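Local coordinates for protein agarase (Pseudoalteromonas fuliginea, PDB 6XJ9) that probably hydrolyses the beta-1,4 linkages of agarose, as an agarase of glycoside hydrolase family 50 from a marine bacterium, at residues 159-164 and 677-682; 170-175 and 683-688; 261-266 and 754-759; 301-306 and 429-434; 319-324 and 351-356. All blocks are in the same frame, centred on the assembly; numbering follows the deposited sequence.

Interaction 1 (159-164 and 677-682); sequences SNPDTW and GLFHPG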
# COMPACT_ATOMS: atom_id res chain seq x y z
N SER A 159 9.22 -16.17 17.92
CA SER A 159 8.34 -15.25 18.62
C SER A 159 6.94 -15.84 18.71
O SER A 159 6.38 -16.30 17.71
CB SER A 159 8.35 -13.91 17.96
OG SER A 159 7.51 -13.00 18.65
N ASN A 160 6.37 -15.80 19.93
CA ASN A 160 5.11 -16.42 20.28
C ASN A 160 3.94 -15.48 19.98
O ASN A 160 4.12 -14.27 19.88
CB ASN A 160 5.05 -16.72 21.79
CG ASN A 160 5.59 -18.07 22.21
OD1 ASN A 160 5.78 -18.97 21.39
ND2 ASN A 160 5.78 -18.25 23.51
N PRO A 161 2.69 -15.99 19.89
CA PRO A 161 1.51 -15.11 19.94
C PRO A 161 1.53 -14.35 21.27
O PRO A 161 2.14 -14.80 22.23
CB PRO A 161 0.33 -16.10 20.04
CG PRO A 161 0.86 -17.38 19.43
CD PRO A 161 2.32 -17.41 19.81
N ASP A 162 0.86 -13.20 21.29
CA ASP A 162 0.61 -12.46 22.51
C ASP A 162 -0.08 -13.36 23.54
O ASP A 162 -0.86 -14.24 23.17
CB ASP A 162 -0.27 -11.24 22.23
CG ASP A 162 0.41 -10.18 21.39
OD1 ASP A 162 1.65 -10.24 21.25
OD2 ASP A 162 -0.31 -9.29 20.88
N THR A 163 0.22 -13.12 24.82
CA THR A 163 -0.35 -13.93 25.90
C THR A 163 -1.61 -13.27 26.44
O THR A 163 -2.27 -13.83 27.30
CB THR A 163 0.67 -14.22 27.01
OG1 THR A 163 1.18 -12.98 27.49
CG2 THR A 163 1.80 -15.12 26.55
N TRP A 164 -1.93 -12.08 25.93
CA TRP A 164 -3.25 -11.51 26.10
C TRP A 164 -3.59 -10.66 24.89
O TRP A 164 -2.69 -10.15 24.22
CB TRP A 164 -3.35 -10.72 27.42
CG TRP A 164 -2.50 -9.48 27.45
CD1 TRP A 164 -2.83 -8.24 26.98
CD2 TRP A 164 -1.17 -9.36 27.98
NE1 TRP A 164 -1.81 -7.36 27.19
CE2 TRP A 164 -0.77 -8.02 27.80
CE3 TRP A 164 -0.27 -10.24 28.59
CZ2 TRP A 164 0.47 -7.54 28.21
CZ3 TRP A 164 0.96 -9.78 29.01
CH2 TRP A 164 1.32 -8.44 28.82
N GLY A 677 0.05 -11.17 9.66
CA GLY A 677 -0.59 -12.18 10.49
C GLY A 677 0.42 -13.19 11.04
O GLY A 677 0.02 -14.18 11.64
N LEU A 678 1.71 -12.94 10.80
CA LEU A 678 2.76 -13.74 11.43
C LEU A 678 3.15 -13.09 12.75
O LEU A 678 2.95 -11.90 12.95
CB LEU A 678 3.97 -13.86 10.50
CG LEU A 678 3.74 -14.63 9.19
CD1 LEU A 678 5.07 -15.00 8.55
CD2 LEU A 678 2.92 -15.88 9.43
N PHE A 679 3.74 -13.90 13.64
CA PHE A 679 4.02 -13.48 15.01
C PHE A 679 5.39 -12.84 15.15
O PHE A 679 5.78 -12.45 16.25
CB PHE A 679 3.89 -14.68 15.95
CG PHE A 679 2.51 -15.29 15.89
CD1 PHE A 679 1.39 -14.51 16.15
CD2 PHE A 679 2.34 -16.61 15.51
CE1 PHE A 679 0.12 -15.05 16.06
CE2 PHE A 679 1.06 -17.15 15.44
CZ PHE A 679 -0.04 -16.37 15.71
N HIS A 680 6.13 -12.76 14.03
CA HIS A 680 7.46 -12.18 14.02
C HIS A 680 7.66 -11.46 12.70
O HIS A 680 7.60 -12.08 11.63
CB HIS A 680 8.51 -13.28 14.24
CG HIS A 680 9.84 -12.79 14.70
ND1 HIS A 680 10.42 -11.64 14.20
CD2 HIS A 680 10.72 -13.30 15.59
CE1 HIS A 680 11.59 -11.45 14.77
NE2 HIS A 680 11.79 -12.45 15.64
N PRO A 681 7.83 -10.12 12.71
CA PRO A 681 8.09 -9.38 11.48
C PRO A 681 9.46 -9.72 10.89
O PRO A 681 9.66 -9.57 9.69
CB PRO A 681 7.96 -7.91 11.89
CG PRO A 681 8.22 -7.90 13.38
CD PRO A 681 7.79 -9.25 13.90
N GLY A 682 10.38 -10.20 11.73
CA GLY A 682 11.70 -10.57 11.25
C GLY A 682 12.79 -9.68 11.83
O GLY A 682 12.74 -9.30 13.00
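Ser159 faces His680 and Pro161 faces Phe679 where two irregular loops meet, with the CA atoms of Pro161 and Phe679 5.8 Å apart and without regular strand pairing. Phe679 carries most of the packing. Its CG stands anti to the carbonyl carbon (chi1 -59°), which presents one face of the ring to Pro161: CG of the proline sits 4.0 Å from the centroid of the Phe679 ring, 11° off its normal, a CH-pi contact. CA of Pro161 covers the same ring closer to its rim, 3.8 Å from Phe679 CD1. Two residues earlier, Ser159 points its side chain at the other loop. Its OG lies 3.0 Å from Phe679 O, a bond left unsettled by a competing acceptor, and its CB presses on the His680 imidazole, 3.4 Å from CD2. The imidazole is held from its own loop, since ND1 of His680 accepts a bond from Gly682 N. The contact is buried at the seam between the CBM-like region and the part of the chain that follows strand 664-666. Ile722 packs on Phe679 and Leu219 on Pro161, while His680 also rests on Ile172 of strand 169-174 and meets the ring of Tyr732.

Interaction 2 (170-175 and 683-688); sequences QFISMW and LIHAAN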
# COMPACT_ATOMS: atom_id res chain seq x y z
N GLN A 170 3.28 -5.61 21.41
CA GLN A 170 4.37 -6.25 22.12
C GLN A 170 5.67 -6.06 21.33
O GLN A 170 5.70 -6.25 20.12
CB GLN A 170 4.06 -7.72 22.36
CG GLN A 170 5.14 -8.42 23.17
CD GLN A 170 4.88 -9.87 23.49
OE1 GLN A 170 3.93 -10.49 23.00
NE2 GLN A 170 5.74 -10.43 24.31
N PHE A 171 6.75 -5.70 22.04
CA PHE A 171 8.08 -5.72 21.47
C PHE A 171 8.43 -7.14 21.05
O PHE A 171 8.02 -8.11 21.70
CB PHE A 171 9.13 -5.23 22.48
CG PHE A 171 9.27 -3.73 22.61
CD1 PHE A 171 8.48 -3.01 23.50
CD2 PHE A 171 10.21 -3.04 21.86
CE1 PHE A 171 8.63 -1.64 23.63
CE2 PHE A 171 10.36 -1.67 22.00
CZ PHE A 171 9.56 -0.97 22.88
N ILE A 172 9.22 -7.26 19.97
CA ILE A 172 9.73 -8.55 19.53
C ILE A 172 11.06 -8.83 20.23
O ILE A 172 12.00 -8.04 20.15
CB ILE A 172 9.89 -8.56 17.99
CG1 ILE A 172 8.61 -8.13 17.26
CG2 ILE A 172 10.39 -9.91 17.51
CD1 ILE A 172 7.38 -8.94 17.62
N SER A 173 11.12 -9.98 20.93
CA SER A 173 12.36 -10.41 21.56
C SER A 173 13.38 -10.81 20.49
O SER A 173 13.09 -11.66 19.65
CB SER A 173 12.10 -11.54 22.53
OG SER A 173 11.13 -11.16 23.49
N MET A 174 14.56 -10.18 20.51
CA MET A 174 15.52 -10.37 19.43
C MET A 174 16.68 -11.26 19.87
O MET A 174 16.88 -12.33 19.30
CB MET A 174 16.02 -9.03 18.88
CG MET A 174 14.91 -8.09 18.43
SD MET A 174 13.99 -8.62 16.95
CE MET A 174 15.14 -8.20 15.64
N TRP A 175 17.45 -10.83 20.88
CA TRP A 175 18.65 -11.56 21.27
C TRP A 175 19.30 -10.94 22.51
O TRP A 175 18.97 -9.81 22.89
CB TRP A 175 19.65 -11.63 20.11
CG TRP A 175 19.94 -10.28 19.54
CD1 TRP A 175 20.59 -9.24 20.14
CD2 TRP A 175 19.54 -9.80 18.25
NE1 TRP A 175 20.64 -8.15 19.31
CE2 TRP A 175 20.01 -8.47 18.14
CE3 TRP A 175 18.85 -10.36 17.17
CZ2 TRP A 175 19.78 -7.69 17.00
CZ3 TRP A 175 18.64 -9.60 16.04
CH2 TRP A 175 19.10 -8.28 15.96
N LEU A 683 13.79 -9.35 11.01
CA LEU A 683 14.97 -8.65 11.51
C LEU A 683 14.79 -7.15 11.34
O LEU A 683 15.17 -6.39 12.22
CB LEU A 683 16.22 -9.17 10.78
CG LEU A 683 16.69 -10.55 11.24
CD1 LEU A 683 17.71 -11.13 10.27
CD2 LEU A 683 17.29 -10.46 12.64
N ILE A 684 14.22 -6.75 10.20
CA ILE A 684 13.94 -5.35 9.88
C ILE A 684 12.42 -5.18 9.78
O ILE A 684 11.76 -5.90 9.03
CB ILE A 684 14.70 -4.95 8.59
CG1 ILE A 684 16.22 -5.18 8.71
CG2 ILE A 684 14.38 -3.52 8.17
CD1 ILE A 684 16.91 -4.32 9.78
N HIS A 685 11.87 -4.23 10.54
CA HIS A 685 10.43 -4.15 10.77
C HIS A 685 9.82 -2.94 10.08
O HIS A 685 10.33 -1.82 10.23
CB HIS A 685 10.13 -3.99 12.27
CG HIS A 685 10.59 -5.10 13.15
ND1 HIS A 685 10.28 -5.16 14.50
CD2 HIS A 685 11.35 -6.19 12.89
CE1 HIS A 685 10.84 -6.21 15.04
NE2 HIS A 685 11.49 -6.87 14.07
N ALA A 686 8.67 -3.15 9.43
CA ALA A 686 7.89 -2.07 8.83
C ALA A 686 6.54 -1.91 9.55
O ALA A 686 6.10 -2.79 10.28
CB ALA A 686 7.66 -2.32 7.35
N ALA A 687 5.87 -0.79 9.28
CA ALA A 687 4.60 -0.47 9.93
C ALA A 687 3.46 -1.34 9.41
O ALA A 687 2.51 -1.60 10.15
CB ALA A 687 4.30 0.99 9.72
N ASN A 688 3.56 -1.77 8.15
CA ASN A 688 2.51 -2.52 7.45
C ASN A 688 3.07 -2.92 6.08
O ASN A 688 4.23 -2.63 5.77
CB ASN A 688 1.23 -1.69 7.33
CG ASN A 688 1.45 -0.33 6.70
OD1 ASN A 688 2.14 -0.21 5.70
ND2 ASN A 688 0.84 0.71 7.26
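Apolar contacts dominate where Ile172, Met174 and Trp175, at the end of strand 169-174, meet Leu683 and His685 of the loop leading to helix 689-704. CD2 of Leu683 touches the rim of the Trp175 indole close to its plane, 3.8 Å from CZ3, and the two side chains cross at about a right angle. The indole reaches this place with CG between its backbone N and carbonyl carbon (chi1 52°), and Met174 CB lies over one face, near its rim. The methionine chain is bent at both chi2 and chi3, which carries its methyl CE to the backbone of the loop, 3.9 Å from Leu683 O, and to 4.3 Å from CD2 of Leu683.

Contacts to the imidazole form a second group. Ile172 sets CG1 3.7 Å from CE1 of His685. The sulfur of Met174 lies 5.1 Å from the centroid of the His685 ring, 70° off the normal, an oblique sulfur-aromatic approach in which the two side chains run past each other in opposite directions.

Polar bonds are made to neighbours. NE2 of His685 is hydrogen-bonded to Gly682 O, and Gln104 takes both Leu683 O and His685 N through its amide. On the strand side, Thr118 of strand 116-123 stands opposite two residues, Met174 and Trp175, as in a classic beta bulge.

The two segments therefore meet mainly through van der Waals contact, with a weakly polar sulfur-aromatic approach, while the bonds to Gly682 O and Gln104 probably hold the imidazole and the loop backbone in place.

Interaction 3 (261-266 and 754-759); sequences TNRSRF and MNESMY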
# COMPACT_ATOMS: atom_id res chain seq x y z
N THR A 261 10.49 -6.29 -24.35
CA THR A 261 11.36 -5.88 -25.43
C THR A 261 12.60 -5.15 -24.89
O THR A 261 13.70 -5.36 -25.38
CB THR A 261 10.54 -5.12 -26.48
OG1 THR A 261 10.22 -3.84 -25.92
CG2 THR A 261 9.24 -5.82 -26.79
N ASN A 262 12.41 -4.35 -23.83
CA ASN A 262 13.49 -3.57 -23.24
C ASN A 262 14.41 -4.42 -22.33
O ASN A 262 15.33 -3.89 -21.71
CB ASN A 262 12.94 -2.31 -22.55
CG ASN A 262 12.24 -2.61 -21.23
OD1 ASN A 262 12.11 -3.76 -20.84
ND2 ASN A 262 11.75 -1.58 -20.55
N ARG A 263 14.17 -5.73 -22.26
CA ARG A 263 15.07 -6.62 -21.51
C ARG A 263 15.58 -7.71 -22.45
O ARG A 263 14.81 -8.26 -23.23
CB ARG A 263 14.35 -7.24 -20.30
CG ARG A 263 14.03 -6.26 -19.18
CD ARG A 263 15.27 -5.74 -18.47
NE ARG A 263 14.96 -4.78 -17.41
CZ ARG A 263 14.74 -3.49 -17.61
NH1 ARG A 263 14.79 -2.98 -18.83
NH2 ARG A 263 14.48 -2.69 -16.58
N SER A 264 16.88 -8.00 -22.38
CA SER A 264 17.48 -9.04 -23.21
C SER A 264 17.06 -10.41 -22.69
O SER A 264 16.51 -10.51 -21.60
CB SER A 264 18.98 -8.89 -23.30
OG SER A 264 19.60 -9.16 -22.05
N ARG A 265 17.33 -11.46 -23.48
CA ARG A 265 16.84 -12.79 -23.14
C ARG A 265 17.36 -13.24 -21.77
O ARG A 265 16.66 -13.94 -21.06
CB ARG A 265 17.09 -13.81 -24.26
CG ARG A 265 18.53 -13.89 -24.77
CD ARG A 265 18.70 -14.87 -25.94
NE ARG A 265 20.10 -15.28 -25.97
CZ ARG A 265 20.62 -16.26 -26.69
NH1 ARG A 265 19.85 -16.99 -27.49
NH2 ARG A 265 21.91 -16.53 -26.60
N PHE A 266 18.59 -12.82 -21.42
CA PHE A 266 19.20 -13.12 -20.13
C PHE A 266 18.87 -12.04 -19.09
O PHE A 266 19.50 -12.00 -18.03
CB PHE A 266 20.71 -13.33 -20.27
CG PHE A 266 21.12 -14.63 -20.91
CD1 PHE A 266 21.15 -15.82 -20.19
CD2 PHE A 266 21.52 -14.68 -22.24
CE1 PHE A 266 21.54 -17.02 -20.77
CE2 PHE A 266 21.90 -15.88 -22.82
CZ PHE A 266 21.91 -17.05 -22.09
N MET A 754 10.98 -1.09 -9.35
CA MET A 754 12.41 -1.05 -9.07
C MET A 754 13.19 -1.67 -10.23
O MET A 754 14.14 -1.09 -10.72
CB MET A 754 12.74 -1.81 -7.78
CG MET A 754 14.23 -1.84 -7.47
SD MET A 754 14.88 -0.17 -7.23
CE MET A 754 16.50 -0.36 -7.95
N ASN A 755 12.76 -2.87 -10.66
CA ASN A 755 13.44 -3.64 -11.69
C ASN A 755 13.34 -2.91 -13.03
O ASN A 755 14.26 -2.99 -13.84
CB ASN A 755 12.85 -5.05 -11.82
CG ASN A 755 13.23 -5.97 -10.68
OD1 ASN A 755 14.40 -6.02 -10.28
ND2 ASN A 755 12.27 -6.73 -10.18
N GLU A 756 12.22 -2.20 -13.23
CA GLU A 756 11.98 -1.49 -14.48
C GLU A 756 13.02 -0.38 -14.64
O GLU A 756 13.58 -0.20 -15.72
CB GLU A 756 10.54 -0.95 -14.50
CG GLU A 756 10.17 -0.27 -15.81
CD GLU A 756 10.25 -1.19 -17.02
OE1 GLU A 756 9.76 -2.33 -16.92
OE2 GLU A 756 10.82 -0.76 -18.04
N SER A 757 13.30 0.33 -13.54
CA SER A 757 14.07 1.56 -13.63
C SER A 757 15.55 1.34 -13.34
O SER A 757 16.33 2.27 -13.52
CB SER A 757 13.47 2.63 -12.74
OG SER A 757 13.53 2.22 -11.38
N MET A 758 15.95 0.13 -12.93
CA MET A 758 17.29 -0.03 -12.36
C MET A 758 18.40 0.33 -13.34
O MET A 758 19.36 0.99 -12.94
CB MET A 758 17.56 -1.41 -11.76
CG MET A 758 17.47 -2.58 -12.73
SD MET A 758 17.50 -4.12 -11.77
CE MET A 758 17.00 -5.28 -13.05
N TYR A 759 18.30 -0.12 -14.60
CA TYR A 759 19.39 0.10 -15.54
C TYR A 759 19.59 1.59 -15.78
O TYR A 759 20.70 2.11 -15.66
CB TYR A 759 19.20 -0.74 -16.82
CG TYR A 759 19.33 -2.22 -16.59
CD1 TYR A 759 20.50 -2.76 -16.09
CD2 TYR A 759 18.28 -3.09 -16.88
CE1 TYR A 759 20.63 -4.12 -15.86
CE2 TYR A 759 18.41 -4.46 -16.68
CZ TYR A 759 19.59 -4.97 -16.17
OH TYR A 759 19.72 -6.31 -15.93
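Arg263 reaches from its loop to helix 745-763, and its guanidinium makes the close-packed part of the contact. NH2 alone bonds to two successive helix carbonyls, 2.8 Å to Asn755 O and 2.8 Å to Glu756 O. Both oxygens lie in the guanidinium plane, but the donor is tilted only 16° from the carbonyl plane of Asn755 and stands well above that of Glu756. One face of the guanidinium is covered by the edge of Tyr759, whose CD2 lies 3.6 Å from Arg263 CZ, with the two planes 77° apart. NH1 turns back, 3.1 Å from Asn262 O, fixing the group's rotation. Bonds of its OH to Gly267 O and Leu301 N hold Tyr759.

Toward the partly exposed side the contact thins to one polar bridge. ND2 of Asn262 gives a hydrogen bond of 2.8 Å to OE2 of Glu756, on the syn lone pair, with amide and carboxylate nearly coplanar. That carboxylate, 4.4 Å from Arg263 NH2 and out of the guanidinium plane, can add charge attraction, but no N-H of Arg263 points at it.

An arginine bonded to consecutive helix carbonyls joins the loop before strand 282-286 to helix 745-763, probably in the (beta/alpha)8-barrel catalytic part typical of GH50.

Interaction 4 (301-306 and 429-434); sequences LATGID and GFSSLG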
# COMPACT_ATOMS: atom_id res chain seq x y z
N LEU A 301 22.24 -6.36 -13.93
CA LEU A 301 22.26 -6.27 -12.48
C LEU A 301 21.44 -7.44 -11.94
O LEU A 301 20.44 -7.82 -12.55
CB LEU A 301 21.64 -4.94 -12.05
CG LEU A 301 22.34 -3.67 -12.54
CD1 LEU A 301 21.48 -2.46 -12.24
CD2 LEU A 301 23.72 -3.50 -11.92
N ALA A 302 21.85 -8.00 -10.79
CA ALA A 302 21.19 -9.19 -10.26
C ALA A 302 20.13 -8.80 -9.23
O ALA A 302 20.46 -8.35 -8.13
CB ALA A 302 22.20 -10.13 -9.65
N THR A 303 18.86 -9.00 -9.60
CA THR A 303 17.75 -8.88 -8.67
C THR A 303 17.01 -10.20 -8.64
O THR A 303 17.03 -10.96 -9.61
CB THR A 303 16.83 -7.70 -9.02
OG1 THR A 303 16.22 -7.98 -10.28
CG2 THR A 303 17.56 -6.37 -9.07
N GLY A 304 16.38 -10.50 -7.50
CA GLY A 304 15.74 -11.79 -7.34
C GLY A 304 15.61 -12.17 -5.87
O GLY A 304 15.85 -11.33 -5.00
N ILE A 305 15.28 -13.44 -5.63
CA ILE A 305 14.77 -13.92 -4.37
C ILE A 305 15.47 -15.24 -4.05
O ILE A 305 15.67 -16.08 -4.93
CB ILE A 305 13.24 -14.10 -4.49
CG1 ILE A 305 12.50 -12.77 -4.63
CG2 ILE A 305 12.70 -14.91 -3.33
CD1 ILE A 305 11.06 -12.88 -5.11
N ASP A 306 15.78 -15.44 -2.77
CA ASP A 306 16.47 -16.64 -2.34
C ASP A 306 15.47 -17.71 -1.93
O ASP A 306 14.30 -17.41 -1.67
CB ASP A 306 17.39 -16.37 -1.15
CG ASP A 306 18.43 -15.28 -1.36
OD1 ASP A 306 19.12 -15.31 -2.41
OD2 ASP A 306 18.57 -14.43 -0.44
N GLY A 429 9.84 -8.64 -12.99
CA GLY A 429 11.01 -7.94 -13.52
C GLY A 429 12.34 -8.42 -12.92
O GLY A 429 13.39 -7.85 -13.20
N PHE A 430 12.32 -9.47 -12.10
CA PHE A 430 13.55 -9.90 -11.47
C PHE A 430 14.50 -10.50 -12.52
O PHE A 430 14.09 -11.32 -13.35
CB PHE A 430 13.28 -10.88 -10.32
CG PHE A 430 12.77 -10.26 -9.04
CD1 PHE A 430 13.52 -9.32 -8.34
CD2 PHE A 430 11.54 -10.62 -8.51
CE1 PHE A 430 13.07 -8.76 -7.16
CE2 PHE A 430 11.08 -10.04 -7.33
CZ PHE A 430 11.85 -9.12 -6.65
N SER A 431 15.78 -10.14 -12.41
CA SER A 431 16.79 -10.55 -13.37
C SER A 431 17.27 -11.99 -13.15
O SER A 431 17.93 -12.53 -14.03
CB SER A 431 17.96 -9.62 -13.35
OG SER A 431 18.69 -9.78 -12.14
N SER A 432 16.98 -12.56 -11.97
CA SER A 432 17.58 -13.83 -11.57
C SER A 432 16.69 -14.57 -10.58
O SER A 432 15.81 -13.98 -9.97
CB SER A 432 18.97 -13.61 -11.00
OG SER A 432 18.90 -12.94 -9.74
N LEU A 433 16.95 -15.88 -10.43
CA LEU A 433 16.59 -16.65 -9.25
C LEU A 433 17.78 -16.59 -8.31
O LEU A 433 18.91 -16.77 -8.74
CB LEU A 433 16.35 -18.12 -9.65
CG LEU A 433 15.25 -18.41 -10.67
CD1 LEU A 433 15.30 -19.88 -11.09
CD2 LEU A 433 13.87 -18.10 -10.08
N GLY A 434 17.52 -16.40 -7.00
CA GLY A 434 18.59 -16.17 -6.06
C GLY A 434 19.23 -17.46 -5.56
O GLY A 434 19.10 -18.52 -6.17
O HOH W 1 14.15 -14.69 -8.03
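Ser431 and Ser432 turn their hydroxyls onto the backbone of strand 299-305, and Phe430, just before them, lays its ring along the same strand. In both serines OG stands between the backbone N and the carbonyl carbon (chi1 70° for Ser431). OG of Ser431 is inserted between two backbone groups: it donates to Leu301 O at 2.7 Å, in the carbonyl plane and on a lone pair, and accepts the nearly straight bond from Thr303 N at 2.7 Å. Thr303 answers with its own hydroxyl, OG1 accepting from Ser431 N at 3.1 Å while also bonded to Asn755. OG of Ser432 meets Thr303 O from above the carbonyl plane, at 2.7 Å, and has a second partner in His713.

The Phe430 ring is turned so that CD1 comes within 3.2 Å of Gly304 N. The side chains of Ile305 and Phe430 cross at about a right angle, with Ile305 CG1 over one face of the ring and CD1 lying 3.6 Å from Phe430 CE2. Further along, Gly434 N bonds to Ile305 O, and a water accepts from Ile305 N and donates to Ser432 O.

Gly304 CA makes a CA-H...O contact of 3.4 Å with Ser432 O. Buried backbone polar groups along strand 299-305 are thus satisfied by serine hydroxyls, loop amides and one water, as the hydrophobic ring of Phe430 covers the adjoining backbone.

Interaction 5 (319-324 and 351-356); sequences YDFDQA and KSRFVA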
# COMPACT_ATOMS: atom_id res chain seq x y z
N TYR A 319 4.86 -34.65 16.52
CA TYR A 319 4.88 -36.10 16.45
C TYR A 319 6.32 -36.57 16.27
O TYR A 319 7.17 -35.82 15.79
CB TYR A 319 3.92 -36.59 15.36
CG TYR A 319 2.46 -36.36 15.66
CD1 TYR A 319 1.86 -35.14 15.40
CD2 TYR A 319 1.67 -37.36 16.20
CE1 TYR A 319 0.52 -34.91 15.67
CE2 TYR A 319 0.32 -37.16 16.46
CZ TYR A 319 -0.25 -35.93 16.20
OH TYR A 319 -1.58 -35.72 16.47
N ASP A 320 6.58 -37.82 16.66
CA ASP A 320 7.88 -38.44 16.46
C ASP A 320 7.70 -39.95 16.36
O ASP A 320 6.58 -40.47 16.36
CB ASP A 320 8.89 -38.07 17.55
CG ASP A 320 10.34 -38.17 17.11
OD1 ASP A 320 10.60 -38.54 15.95
OD2 ASP A 320 11.22 -37.84 17.94
N PHE A 321 8.83 -40.65 16.24
CA PHE A 321 8.81 -42.06 15.93
C PHE A 321 9.86 -42.78 16.77
O PHE A 321 10.77 -42.15 17.30
CB PHE A 321 9.02 -42.27 14.42
CG PHE A 321 8.12 -41.45 13.53
CD1 PHE A 321 6.80 -41.83 13.30
CD2 PHE A 321 8.57 -40.27 12.96
CE1 PHE A 321 5.97 -41.07 12.50
CE2 PHE A 321 7.73 -39.51 12.16
CZ PHE A 321 6.44 -39.91 11.92
N ASP A 322 9.69 -44.10 16.89
CA ASP A 322 10.71 -44.96 17.46
C ASP A 322 12.01 -44.75 16.69
O ASP A 322 12.10 -45.09 15.51
CB ASP A 322 10.21 -46.41 17.50
CG ASP A 322 11.05 -47.30 18.40
OD1 ASP A 322 12.28 -47.36 18.17
OD2 ASP A 322 10.48 -47.91 19.33
N GLN A 323 12.98 -44.12 17.36
CA GLN A 323 14.22 -43.67 16.75
C GLN A 323 14.95 -44.85 16.10
O GLN A 323 15.59 -44.68 15.06
CB GLN A 323 15.11 -42.98 17.78
CG GLN A 323 14.57 -41.64 18.25
CD GLN A 323 14.60 -40.61 17.15
OE1 GLN A 323 15.63 -40.38 16.52
NE2 GLN A 323 13.47 -39.98 16.90
N ALA A 324 14.84 -46.03 16.72
CA ALA A 324 15.51 -47.23 16.24
C ALA A 324 14.92 -47.70 14.91
O ALA A 324 15.56 -48.48 14.20
CB ALA A 324 15.42 -48.31 17.29
N LYS A 351 4.31 -46.67 12.09
CA LYS A 351 3.45 -47.40 13.01
C LYS A 351 3.70 -46.98 14.46
O LYS A 351 2.81 -47.11 15.29
CB LYS A 351 3.56 -48.91 12.77
CG LYS A 351 3.06 -49.39 11.42
CD LYS A 351 2.17 -50.61 11.51
CE LYS A 351 1.75 -51.15 10.16
NZ LYS A 351 2.67 -52.20 9.67
N SER A 352 4.90 -46.45 14.76
CA SER A 352 5.26 -46.06 16.11
C SER A 352 5.08 -44.56 16.36
O SER A 352 5.63 -44.01 17.31
CB SER A 352 6.67 -46.47 16.39
OG SER A 352 7.56 -45.67 15.61
N ARG A 353 4.28 -43.90 15.51
CA ARG A 353 4.07 -42.46 15.62
C ARG A 353 3.49 -42.15 16.99
O ARG A 353 2.52 -42.78 17.41
CB ARG A 353 3.18 -41.97 14.46
CG ARG A 353 2.94 -40.47 14.42
CD ARG A 353 2.38 -40.04 13.08
NE ARG A 353 2.13 -38.61 12.97
CZ ARG A 353 0.94 -38.05 12.85
NH1 ARG A 353 -0.15 -38.79 12.82
NH2 ARG A 353 0.83 -36.74 12.76
N PHE A 354 4.10 -41.20 17.70
CA PHE A 354 3.64 -40.81 19.02
C PHE A 354 3.73 -39.30 19.19
O PHE A 354 4.43 -38.63 18.43
CB PHE A 354 4.40 -41.59 20.10
CG PHE A 354 5.82 -41.15 20.33
CD1 PHE A 354 6.86 -41.65 19.56
CD2 PHE A 354 6.13 -40.23 21.33
CE1 PHE A 354 8.17 -41.25 19.79
CE2 PHE A 354 7.44 -39.83 21.55
CZ PHE A 354 8.46 -40.34 20.78
N VAL A 355 3.03 -38.76 20.20
CA VAL A 355 3.15 -37.35 20.51
C VAL A 355 4.40 -37.14 21.37
O VAL A 355 4.48 -37.63 22.49
CB VAL A 355 1.88 -36.79 21.19
CG1 VAL A 355 1.95 -35.27 21.33
CG2 VAL A 355 0.60 -37.19 20.47
N ALA A 356 5.38 -36.43 20.81
CA ALA A 356 6.60 -36.11 21.55
C ALA A 356 6.48 -34.73 22.20
O ALA A 356 7.04 -34.50 23.26
CB ALA A 356 7.81 -36.21 20.66
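Tyr319 and Val355, with Asp320 and Phe354 beside them, form a short antiparallel beta pairing at the edge of a four-stranded sheet, in which strand 354-355 is outermost. Asp320 and Phe354 are the hydrogen-bonded pair: Asp320 N reaches Phe354 O at 2.9 Å, and Phe354 N returns a bond of 2.9 Å to Asp320 O. Tyr319 and Val355 make the non-hydrogen-bonded pair, and their side chains diverge, though CG2 of Val355 still touches the tyrosine ring.

Arg353 dominates the side-chain contacts. Its CG is anti to the backbone N (chi1 -177°) and the chain runs extended to NE, bringing the guanidinium flat over Tyr319. CZ of Arg353 lies 3.6 Å from the centroid of the Tyr319 ring, 17° off its normal, a stacked cation-pi pair with planes 23° apart. The aliphatic part of the same chain runs beside Phe321, its CB 3.5 Å from Phe321 CE1. On the side of the sheet shared by Asp320 and Phe354, CB of Asp320 packs against CB of Ala356, and the Phe354 ring runs beside the backbone of residues 320 and 321, its CD1 3.4 Å from Asp320 O.

Outside this shell, Glu393 of strand 392-395 forms a salt bridge with Arg353 NE and probably steadies the guanidinium over the tyrosine. Tyr380 and His391 each bind one oxygen of the Asp320 carboxylate. Beyond the strand pair, Ser352 OG bonds to Ala349 O and also accepts a hydrogen bond of 2.9 Å from Asp322 N.

Interactions 1 and 2 are neighbours, their centres about 10 Å apart, and both join the CBM-like region to the loop between strand 664-666 and helix 689-704, with Ile172 shared at their seam. Interactions 3 and 4 form another cluster, with centres about 11 Å apart, joined through helix 745-763 and strand 299-305. Along the chain, interactions 1 and 2 cross each other, and interaction 3 alternates with both. Interaction 4 is nested within interactions 1, 2 and 3, and interaction 5 within all the others. Interaction 5, about 52 Å from interaction 3 between centres, closes a short local loop in a separate sheet. The first four contacts thus bring distant parts of the sequence together.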